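Local coordinates for protein Sfrice_029225 (Spodoptera frugiperda, PDB 6I50) that probably acts as a trimeric cytokine of the tumor necrosis factor family, binding tumor necrosis factor receptors, at residues V64-Y77 with E151-A163. Sequence-based numbering, arbitrary orientation.
Sequences VHHTGVYLVYVQIY and EKSFIGLVKLADA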
ATOM      1  N   VAL A  64       0.243  -2.024 -21.224  1.00 10.32           N
ATOM      2  CA  VAL A  64      -1.028  -1.328 -21.013  1.00 11.11           C
ATOM      3  C   VAL A  64      -1.712  -1.155 -22.366  1.00  9.50           C
ATOM      4  O   VAL A  64      -1.071  -0.749 -23.343  1.00 11.57           O
ATOM      5  CB  VAL A  64      -0.799   0.038 -20.333  1.00  7.25           C
ATOM      6  CG1 VAL A  64      -2.120   0.814 -20.167  1.00 13.01           C
ATOM      7  CG2 VAL A  64      -0.088  -0.135 -18.981  1.00  9.36           C
ATOM      8  N   HIS A  65      -3.013  -1.463 -22.431  1.00 10.85           N
ATOM      9  CA  HIS A  65      -3.760  -1.368 -23.680  1.00 10.39           C
ATOM     10  C   HIS A  65      -4.843  -0.297 -23.682  1.00  9.93           C
ATOM     11  O   HIS A  65      -5.442  -0.058 -24.741  1.00 12.58           O
ATOM     12  CB  HIS A  65      -4.404  -2.721 -24.016  1.00 14.42           C
ATOM     13  CG  HIS A  65      -3.416  -3.832 -24.160  1.00 12.78           C
ATOM     14  ND1 HIS A  65      -2.519  -3.899 -25.201  1.00 16.18           N
ATOM     15  CD2 HIS A  65      -3.172  -4.910 -23.379  1.00 17.51           C
ATOM     16  CE1 HIS A  65      -1.770  -4.978 -25.062  1.00 19.54           C
ATOM     17  NE2 HIS A  65      -2.147  -5.609 -23.965  1.00 16.32           N
ATOM     18  N   HIS A  66      -5.115   0.345 -22.543  1.00 10.69           N
ATOM     19  CA  HIS A  66      -6.197   1.315 -22.437  1.00 11.37           C
ATOM     20  C   HIS A  66      -5.718   2.508 -21.628  1.00 12.36           C
ATOM     21  O   HIS A  66      -5.192   2.344 -20.521  1.00 14.08           O
ATOM     22  CB  HIS A  66      -7.431   0.697 -21.776  1.00 12.58           C
ATOM     23  CG  HIS A  66      -7.857  -0.590 -22.397  1.00 13.23           C
ATOM     24  ND1 HIS A  66      -7.311  -1.805 -22.039  1.00 13.16           N
ATOM     25  CD2 HIS A  66      -8.766  -0.852 -23.365  1.00 15.90           C
ATOM     26  CE1 HIS A  66      -7.874  -2.762 -22.755  1.00 17.84           C
ATOM     27  NE2 HIS A  66      -8.761  -2.210 -23.567  1.00 20.38           N
ATOM     28  N   THR A  67      -5.914   3.700 -22.178  1.00 12.53           N
ATOM     29  CA  THR A  67      -5.503   4.922 -21.503  1.00 13.34           C
ATOM     30  C   THR A  67      -6.437   5.241 -20.341  1.00 14.62           C
ATOM     31  O   THR A  67      -7.660   5.118 -20.456  1.00 17.68           O
ATOM     32  CB  THR A  67      -5.495   6.077 -22.504  1.00 15.30           C
ATOM     33  OG1 THR A  67      -4.573   5.779 -23.562  1.00 14.74           O
ATOM     34  CG2 THR A  67      -5.096   7.379 -21.828  1.00 15.35           C
ATOM     35  N   GLY A  68      -5.862   5.644 -19.214  1.00 14.17           N
ATOM     36  CA  GLY A  68      -6.677   6.073 -18.095  1.00 15.70           C
ATOM     37  C   GLY A  68      -5.841   6.252 -16.849  1.00 11.44           C
ATOM     38  O   GLY A  68      -4.610   6.153 -16.871  1.00 11.24           O
ATOM     39  N   VAL A  69      -6.539   6.542 -15.756  1.00 10.16           N
ATOM     40  CA  VAL A  69      -5.910   6.609 -14.441  1.00 10.32           C
ATOM     41  C   VAL A  69      -6.066   5.247 -13.787  1.00 12.09           C
ATOM     42  O   VAL A  69      -7.187   4.742 -13.653  1.00 11.90           O
ATOM     43  CB  VAL A  69      -6.521   7.719 -13.573  1.00  9.79           C
ATOM     44  CG1 VAL A  69      -5.931   7.685 -12.167  1.00  9.77           C
ATOM     45  CG2 VAL A  69      -6.272   9.070 -14.213  1.00 12.44           C
ATOM     46  N   TYR A  70      -4.939   4.647 -13.410  1.00  9.73           N
ATOM     47  CA  TYR A  70      -4.882   3.321 -12.816  1.00 11.51           C
ATOM     48  C   TYR A  70      -4.355   3.408 -11.395  1.00 13.38           C
ATOM     49  O   TYR A  70      -3.448   4.188 -11.109  1.00 12.62           O
ATOM     50  CB  TYR A  70      -3.924   2.386 -13.566  1.00 11.10           C
ATOM     51  CG  TYR A  70      -4.358   1.910 -14.924  1.00 12.45           C
ATOM     52  CD1 TYR A  70      -4.388   2.775 -16.012  1.00 10.86           C
ATOM     53  CD2 TYR A  70      -4.696   0.585 -15.129  1.00 10.81           C
ATOM     54  CE1 TYR A  70      -4.755   2.335 -17.262  1.00  9.97           C
ATOM     55  CE2 TYR A  70      -5.067   0.131 -16.372  1.00  9.75           C
ATOM     56  CZ  TYR A  70      -5.102   1.006 -17.436  1.00 11.60           C
ATOM     57  OH  TYR A  70      -5.474   0.539 -18.671  1.00 12.65           O
ATOM     58  N   LEU A  71      -4.881   2.554 -10.522  1.00  7.86           N
ATOM     59  CA  LEU A  71      -4.185   2.239  -9.287  1.00  8.42           C
ATOM     60  C   LEU A  71      -3.137   1.186  -9.617  1.00 11.59           C
ATOM     61  O   LEU A  71      -3.476   0.104 -10.101  1.00 14.42           O
ATOM     62  CB  LEU A  71      -5.156   1.730  -8.224  1.00 10.16           C
ATOM     63  CG  LEU A  71      -4.529   1.230  -6.913  1.00 10.01           C
ATOM     64  CD1 LEU A  71      -3.951   2.397  -6.114  1.00 14.04           C
ATOM     65  CD2 LEU A  71      -5.564   0.473  -6.087  1.00 12.34           C
ATOM     66  N   VAL A  72      -1.868   1.513  -9.403  1.00  8.95           N
ATOM     67  CA  VAL A  72      -0.754   0.616  -9.698  1.00  7.58           C
ATOM     68  C   VAL A  72      -0.071   0.299  -8.376  1.00 11.90           C
ATOM     69  O   VAL A  72       0.178   1.207  -7.579  1.00  9.99           O
ATOM     70  CB  VAL A  72       0.244   1.253 -10.685  1.00 11.16           C
ATOM     71  CG1 VAL A  72       1.392   0.298 -10.980  1.00  9.36           C
ATOM     72  CG2 VAL A  72      -0.465   1.658 -11.979  1.00 14.29           C
ATOM     73  N   TYR A  73       0.225  -0.975  -8.135  1.00 10.56           N
ATOM     74  CA  TYR A  73       0.906  -1.347  -6.901  1.00  9.06           C
ATOM     75  C   TYR A  73       1.994  -2.367  -7.212  1.00  8.59           C
ATOM     76  O   TYR A  73       1.870  -3.171  -8.142  1.00  9.03           O
ATOM     77  CB  TYR A  73      -0.080  -1.891  -5.847  1.00  8.75           C
ATOM     78  CG  TYR A  73      -0.883  -3.084  -6.312  1.00 11.94           C
ATOM     79  CD1 TYR A  73      -0.362  -4.375  -6.213  1.00 13.92           C
ATOM     80  CD2 TYR A  73      -2.158  -2.924  -6.851  1.00 11.33           C
ATOM     81  CE1 TYR A  73      -1.084  -5.471  -6.656  1.00 10.50           C
ATOM     82  CE2 TYR A  73      -2.894  -4.021  -7.288  1.00 11.89           C
ATOM     83  CZ  TYR A  73      -2.348  -5.289  -7.185  1.00 13.10           C
ATOM     84  OH  TYR A  73      -3.070  -6.373  -7.621  1.00 13.80           O
ATOM     85  N   VAL A  74       3.074  -2.303  -6.440  1.00  7.70           N
ATOM     86  CA  VAL A  74       4.239  -3.159  -6.632  1.00  8.54           C
ATOM     87  C   VAL A  74       4.770  -3.570  -5.269  1.00  6.26           C
ATOM     88  O   VAL A  74       4.868  -2.742  -4.355  1.00  9.20           O
ATOM     89  CB  VAL A  74       5.348  -2.442  -7.431  1.00  9.43           C
ATOM     90  CG1 VAL A  74       6.615  -3.287  -7.480  1.00 10.27           C
ATOM     91  CG2 VAL A  74       4.878  -2.082  -8.839  1.00 13.11           C
ATOM     92  N   GLN A  75       5.137  -4.844  -5.134  1.00  9.80           N
ATOM     93  CA  GLN A  75       5.893  -5.307  -3.976  1.00  9.64           C
ATOM     94  C   GLN A  75       7.042  -6.189  -4.441  1.00  8.93           C
ATOM     95  O   GLN A  75       6.832  -7.144  -5.198  1.00 10.53           O
ATOM     96  CB  GLN A  75       5.019  -6.087  -2.995  1.00  7.74           C
ATOM     97  CG  GLN A  75       5.805  -6.615  -1.797  1.00 10.23           C
ATOM     98  CD  GLN A  75       4.899  -7.031  -0.662  1.00  9.93           C
ATOM     99  OE1 GLN A  75       4.186  -6.204  -0.091  1.00 12.43           O
ATOM    100  NE2 GLN A  75       4.926  -8.320  -0.316  1.00  8.81           N
ATOM    101  N   ILE A  76       8.251  -5.862  -4.001  1.00  9.13           N
ATOM    102  CA  ILE A  76       9.418  -6.715  -4.193  1.00 11.88           C
ATOM    103  C   ILE A  76       9.863  -7.184  -2.818  1.00  9.39           C
ATOM    104  O   ILE A  76      10.115  -6.363  -1.924  1.00 10.63           O
ATOM    105  CB  ILE A  76      10.556  -5.988  -4.925  1.00  9.86           C
ATOM    106  CG1 ILE A  76      10.079  -5.476  -6.295  1.00 10.65           C
ATOM    107  CG2 ILE A  76      11.760  -6.908  -5.087  1.00 10.88           C
ATOM    108  CD1 ILE A  76       9.623  -6.569  -7.249  1.00 11.15           C
ATOM    109  N   TYR A  77       9.955  -8.497  -2.644  1.00 10.97           N
ATOM    110  CA  TYR A  77      10.375  -9.095  -1.380  1.00 12.73           C
ATOM    111  C   TYR A  77      11.856  -9.435  -1.506  1.00 16.22           C
ATOM    112  O   TYR A  77      12.227 -10.396  -2.183  1.00 13.99           O
ATOM    113  CB  TYR A  77       9.521 -10.323  -1.082  1.00 13.06           C
ATOM    114  CG  TYR A  77       9.623 -10.894   0.316  1.00  9.54           C
ATOM    115  CD1 TYR A  77      10.778 -11.532   0.747  1.00 12.34           C
ATOM    116  CD2 TYR A  77       8.538 -10.849   1.181  1.00 14.90           C
ATOM    117  CE1 TYR A  77      10.861 -12.078   2.014  1.00 18.43           C
ATOM    118  CE2 TYR A  77       8.614 -11.396   2.451  1.00 14.07           C
ATOM    119  CZ  TYR A  77       9.773 -12.010   2.857  1.00 21.36           C
ATOM    120  OH  TYR A  77       9.856 -12.558   4.116  1.00 29.86           O
ATOM    121  N   GLU A 151       2.946 -14.879  -3.077  1.00 15.70           N
ATOM    122  CA  GLU A 151       2.519 -14.067  -1.948  1.00 11.66           C
ATOM    123  C   GLU A 151       3.539 -13.000  -1.563  1.00 11.44           C
ATOM    124  O   GLU A 151       3.201 -12.104  -0.782  1.00 13.51           O
ATOM    125  CB  GLU A 151       2.225 -14.974  -0.749  1.00 13.43           C
ATOM    126  CG  GLU A 151       3.465 -15.487  -0.007  1.00 16.20           C
ATOM    127  CD  GLU A 151       4.129 -16.683  -0.663  1.00 25.73           C
ATOM    128  OE1 GLU A 151       3.706 -17.107  -1.765  1.00 21.95           O
ATOM    129  OE2 GLU A 151       5.086 -17.212  -0.059  1.00 27.80           O
ATOM    130  N   LYS A 152       4.759 -13.059  -2.098  1.00 10.77           N
ATOM    131  CA  LYS A 152       5.838 -12.175  -1.662  1.00 11.60           C
ATOM    132  C   LYS A 152       6.121 -11.025  -2.626  1.00 12.14           C
ATOM    133  O   LYS A 152       6.384  -9.904  -2.178  1.00  9.63           O
ATOM    134  CB  LYS A 152       7.121 -12.990  -1.444  1.00 10.73           C
ATOM    135  CG  LYS A 152       7.039 -13.937  -0.249  1.00 12.97           C
ATOM    136  CD  LYS A 152       8.413 -14.459   0.152  1.00 16.35           C
ATOM    137  CE  LYS A 152       8.344 -15.247   1.456  1.00 19.83           C
ATOM    138  NZ  LYS A 152       7.635 -16.553   1.291  1.00 18.84           N
ATOM    139  N   SER A 153       6.085 -11.263  -3.936  1.00 11.17           N
ATOM    140  CA  SER A 153       6.460 -10.251  -4.920  1.00  8.65           C
ATOM    141  C   SER A 153       5.427 -10.217  -6.036  1.00 11.09           C
ATOM    142  O   SER A 153       4.990 -11.271  -6.506  1.00 12.34           O
ATOM    143  CB  SER A 153       7.856 -10.526  -5.507  1.00 12.48           C
ATOM    144  OG  SER A 153       8.857 -10.474  -4.499  1.00 11.28           O
ATOM    145  N   PHE A 154       5.035  -9.012  -6.457  1.00  9.84           N
ATOM    146  CA  PHE A 154       3.955  -8.903  -7.435  1.00  9.87           C
ATOM    147  C   PHE A 154       3.871  -7.479  -7.974  1.00 11.19           C
ATOM    148  O   PHE A 154       4.441  -6.540  -7.412  1.00 10.54           O
ATOM    149  CB  PHE A 154       2.610  -9.313  -6.822  1.00  9.65           C
ATOM    150  CG  PHE A 154       2.356  -8.726  -5.454  1.00 11.49           C
ATOM    151  CD1 PHE A 154       1.866  -7.435  -5.316  1.00 13.13           C
ATOM    152  CD2 PHE A 154       2.592  -9.473  -4.310  1.00 11.06           C
ATOM    153  CE1 PHE A 154       1.632  -6.896  -4.062  1.00 10.77           C
ATOM    154  CE2 PHE A 154       2.357  -8.939  -3.053  1.00 14.08           C
ATOM    155  CZ  PHE A 154       1.866  -7.649  -2.930  1.00 11.09           C
ATOM    156  N   ILE A 155       3.124  -7.335  -9.069  1.00 12.55           N
ATOM    157  CA  ILE A 155       2.784  -6.037  -9.648  1.00  9.60           C
ATOM    158  C   ILE A 155       1.375  -6.144 -10.215  1.00  9.13           C
ATOM    159  O   ILE A 155       1.037  -7.126 -10.882  1.00 11.05           O
ATOM    160  CB  ILE A 155       3.787  -5.589 -10.736  1.00  9.72           C
ATOM    161  CG1 ILE A 155       3.292  -4.320 -11.440  1.00 10.83           C
ATOM    162  CG2 ILE A 155       4.042  -6.695 -11.761  1.00 11.39           C
ATOM    163  CD1 ILE A 155       4.329  -3.678 -12.349  1.00  8.88           C
ATOM    164  N   GLY A 156       0.530  -5.171  -9.890  1.00  8.64           N
ATOM    165  CA  GLY A 156      -0.848  -5.204 -10.329  1.00  8.36           C
ATOM    166  C   GLY A 156      -1.334  -3.805 -10.635  1.00 10.18           C
ATOM    167  O   GLY A 156      -0.737  -2.806 -10.220  1.00  9.47           O
ATOM    168  N   LEU A 157      -2.421  -3.744 -11.399  1.00  8.84           N
ATOM    169  CA  LEU A 157      -2.994  -2.459 -11.751  1.00 11.53           C
ATOM    170  C   LEU A 157      -4.472  -2.627 -12.045  1.00 12.81           C
ATOM    171  O   LEU A 157      -4.909  -3.655 -12.573  1.00 11.41           O
ATOM    172  CB  LEU A 157      -2.310  -1.792 -12.957  1.00 18.78           C
ATOM    173  CG  LEU A 157      -1.402  -2.434 -14.012  1.00 26.48           C
ATOM    174  CD1 LEU A 157      -1.799  -3.840 -14.419  1.00 13.71           C
ATOM    175  CD2 LEU A 157      -1.373  -1.524 -15.233  1.00 19.52           C
ATOM    176  N   VAL A 158      -5.227  -1.584 -11.708  1.00 13.20           N
ATOM    177  CA  VAL A 158      -6.671  -1.545 -11.871  1.00 10.30           C
ATOM    178  C   VAL A 158      -7.016  -0.198 -12.480  1.00 11.28           C
ATOM    179  O   VAL A 158      -6.723   0.845 -11.884  1.00 12.01           O
ATOM    180  CB  VAL A 158      -7.412  -1.733 -10.533  1.00 12.07           C
ATOM    181  CG1 VAL A 158      -8.922  -1.689 -10.754  1.00 15.31           C
ATOM    182  CG2 VAL A 158      -6.994  -3.029  -9.836  1.00 14.65           C
ATOM    183  N   LYS A 159      -7.655  -0.206 -13.644  1.00 10.04           N
ATOM    184  CA  LYS A 159      -8.099   1.061 -14.210  1.00 10.44           C
ATOM    185  C   LYS A 159      -9.252   1.621 -13.386  1.00 11.66           C
ATOM    186  O   LYS A 159     -10.237   0.925 -13.117  1.00 15.37           O
ATOM    187  CB  LYS A 159      -8.517   0.896 -15.665  1.00 12.02           C
ATOM    188  CG  LYS A 159      -8.800   2.229 -16.340  1.00 13.90           C
ATOM    189  CD  LYS A 159      -9.266   2.045 -17.766  1.00 20.31           C
ATOM    190  CE  LYS A 159      -9.760   3.362 -18.327  1.00 28.97           C
ATOM    191  NZ  LYS A 159     -11.062   3.201 -19.012  1.00 37.23           N
ATOM    192  N   LEU A 160      -9.122   2.889 -12.990  1.00 10.39           N
ATOM    193  CA  LEU A 160     -10.103   3.569 -12.153  1.00 10.65           C
ATOM    194  C   LEU A 160     -11.006   4.511 -12.927  1.00 12.27           C
ATOM    195  O   LEU A 160     -12.174   4.672 -12.555  1.00 15.07           O
ATOM    196  CB  LEU A 160      -9.402   4.377 -11.057  1.00 10.32           C
ATOM    197  CG  LEU A 160      -8.458   3.604 -10.144  1.00 14.36           C
ATOM    198  CD1 LEU A 160      -7.857   4.571  -9.129  1.00 13.32           C
ATOM    199  CD2 LEU A 160      -9.199   2.479  -9.458  1.00 15.53           C
ATOM    200  N   ALA A 161     -10.491   5.149 -13.976  1.00 13.26           N
ATOM    201  CA  ALA A 161     -11.271   6.132 -14.712  1.00 14.30           C
ATOM    202  C   ALA A 161     -10.657   6.373 -16.081  1.00 13.92           C
ATOM    203  O   ALA A 161      -9.446   6.223 -16.272  1.00 13.71           O
ATOM    204  CB  ALA A 161     -11.356   7.461 -13.956  1.00 16.81           C
ATOM    205  N   ASP A 162     -11.506   6.771 -17.024  1.00 18.91           N
ATOM    206  CA  ASP A 162     -11.019   7.301 -18.287  1.00 18.98           C
ATOM    207  C   ASP A 162     -10.311   8.627 -18.055  1.00 21.63           C
ATOM    208  O   ASP A 162     -10.590   9.343 -17.090  1.00 24.64           O
ATOM    209  CB  ASP A 162     -12.172   7.514 -19.271  1.00 23.16           C
ATOM    210  CG  ASP A 162     -12.817   6.219 -19.714  1.00 35.12           C
ATOM    211  OD1 ASP A 162     -12.120   5.186 -19.762  1.00 39.00           O
ATOM    212  OD2 ASP A 162     -14.029   6.238 -20.020  1.00 44.28           O
ATOM    213  N   ALA A 163      -9.393   8.961 -18.958  1.00 18.37           N
ATOM    214  CA  ALA A 163      -8.695  10.235 -18.876  1.00 24.48           C
ATOM    215  C   ALA A 163      -8.029  10.529 -20.210  1.00 21.09           C
ATOM    216  O   ALA A 163      -7.461   9.629 -20.833  1.00 21.20           O
ATOM    217  CB  ALA A 163      -7.649  10.230 -17.753  1.00 21.08           C
TER
HETATM  218  O   HOH W   1      -9.510   6.984 -21.127  1.00 19.00           O
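The K152 chain crosses one face of the Y77 ring beside the antiparallel pairing of strands 68-77 and 154-161 in the TNF jelly-roll, K152 CD standing above the ring centre, 3.6 Å from the Y77 centroid and 3° off the normal. The K152 carbonyl O accepts Q75 NE2 at 2.8 Å; this N-H comes from above the carbonyl plane, although the oxygen lies close to the Q75 amide plane. The other amide atom, Q75 OE1, bonds S123 of the second subunit, tying the pairing to the trimer interface. S153 OG accepts Y77 N and is also hydrogen-bonded to L147 O.

From F154 to V158 the register is regular, F154 N and Q75 O meeting at 2.9 Å. With chi1 at 45°, F154 CG sits between its backbone N and carbonyl carbon, bringing one ring face over Q75 CB and setting F154 CD1 at the edge of the Y73 ring, in its plane. G156 leaves room for the Y73 ring, whose face lies over G156 CA, 3.8 Å from the centroid; Y73 OH continues to H7 and to A126 of the second subunit. On the opposite face of the sheet, I155 and L157 run beside V74 and V72.

Next, K159 CB covers one face of Y70, while Y70 OH donates to H66 O. A leucine at Y70 would probably leave that carbonyl without its hydroxyl partner and uncover the K159 methylenes. A classic beta bulge follows: L160 and A161 both face V69, whose O receives L160 N at 2.8 Å and, weakly, A161 N at 3.3 Å. Past the bulge, water 1 joins T67 O to A163 N, accepting the latter's N-H at 2.9 Å.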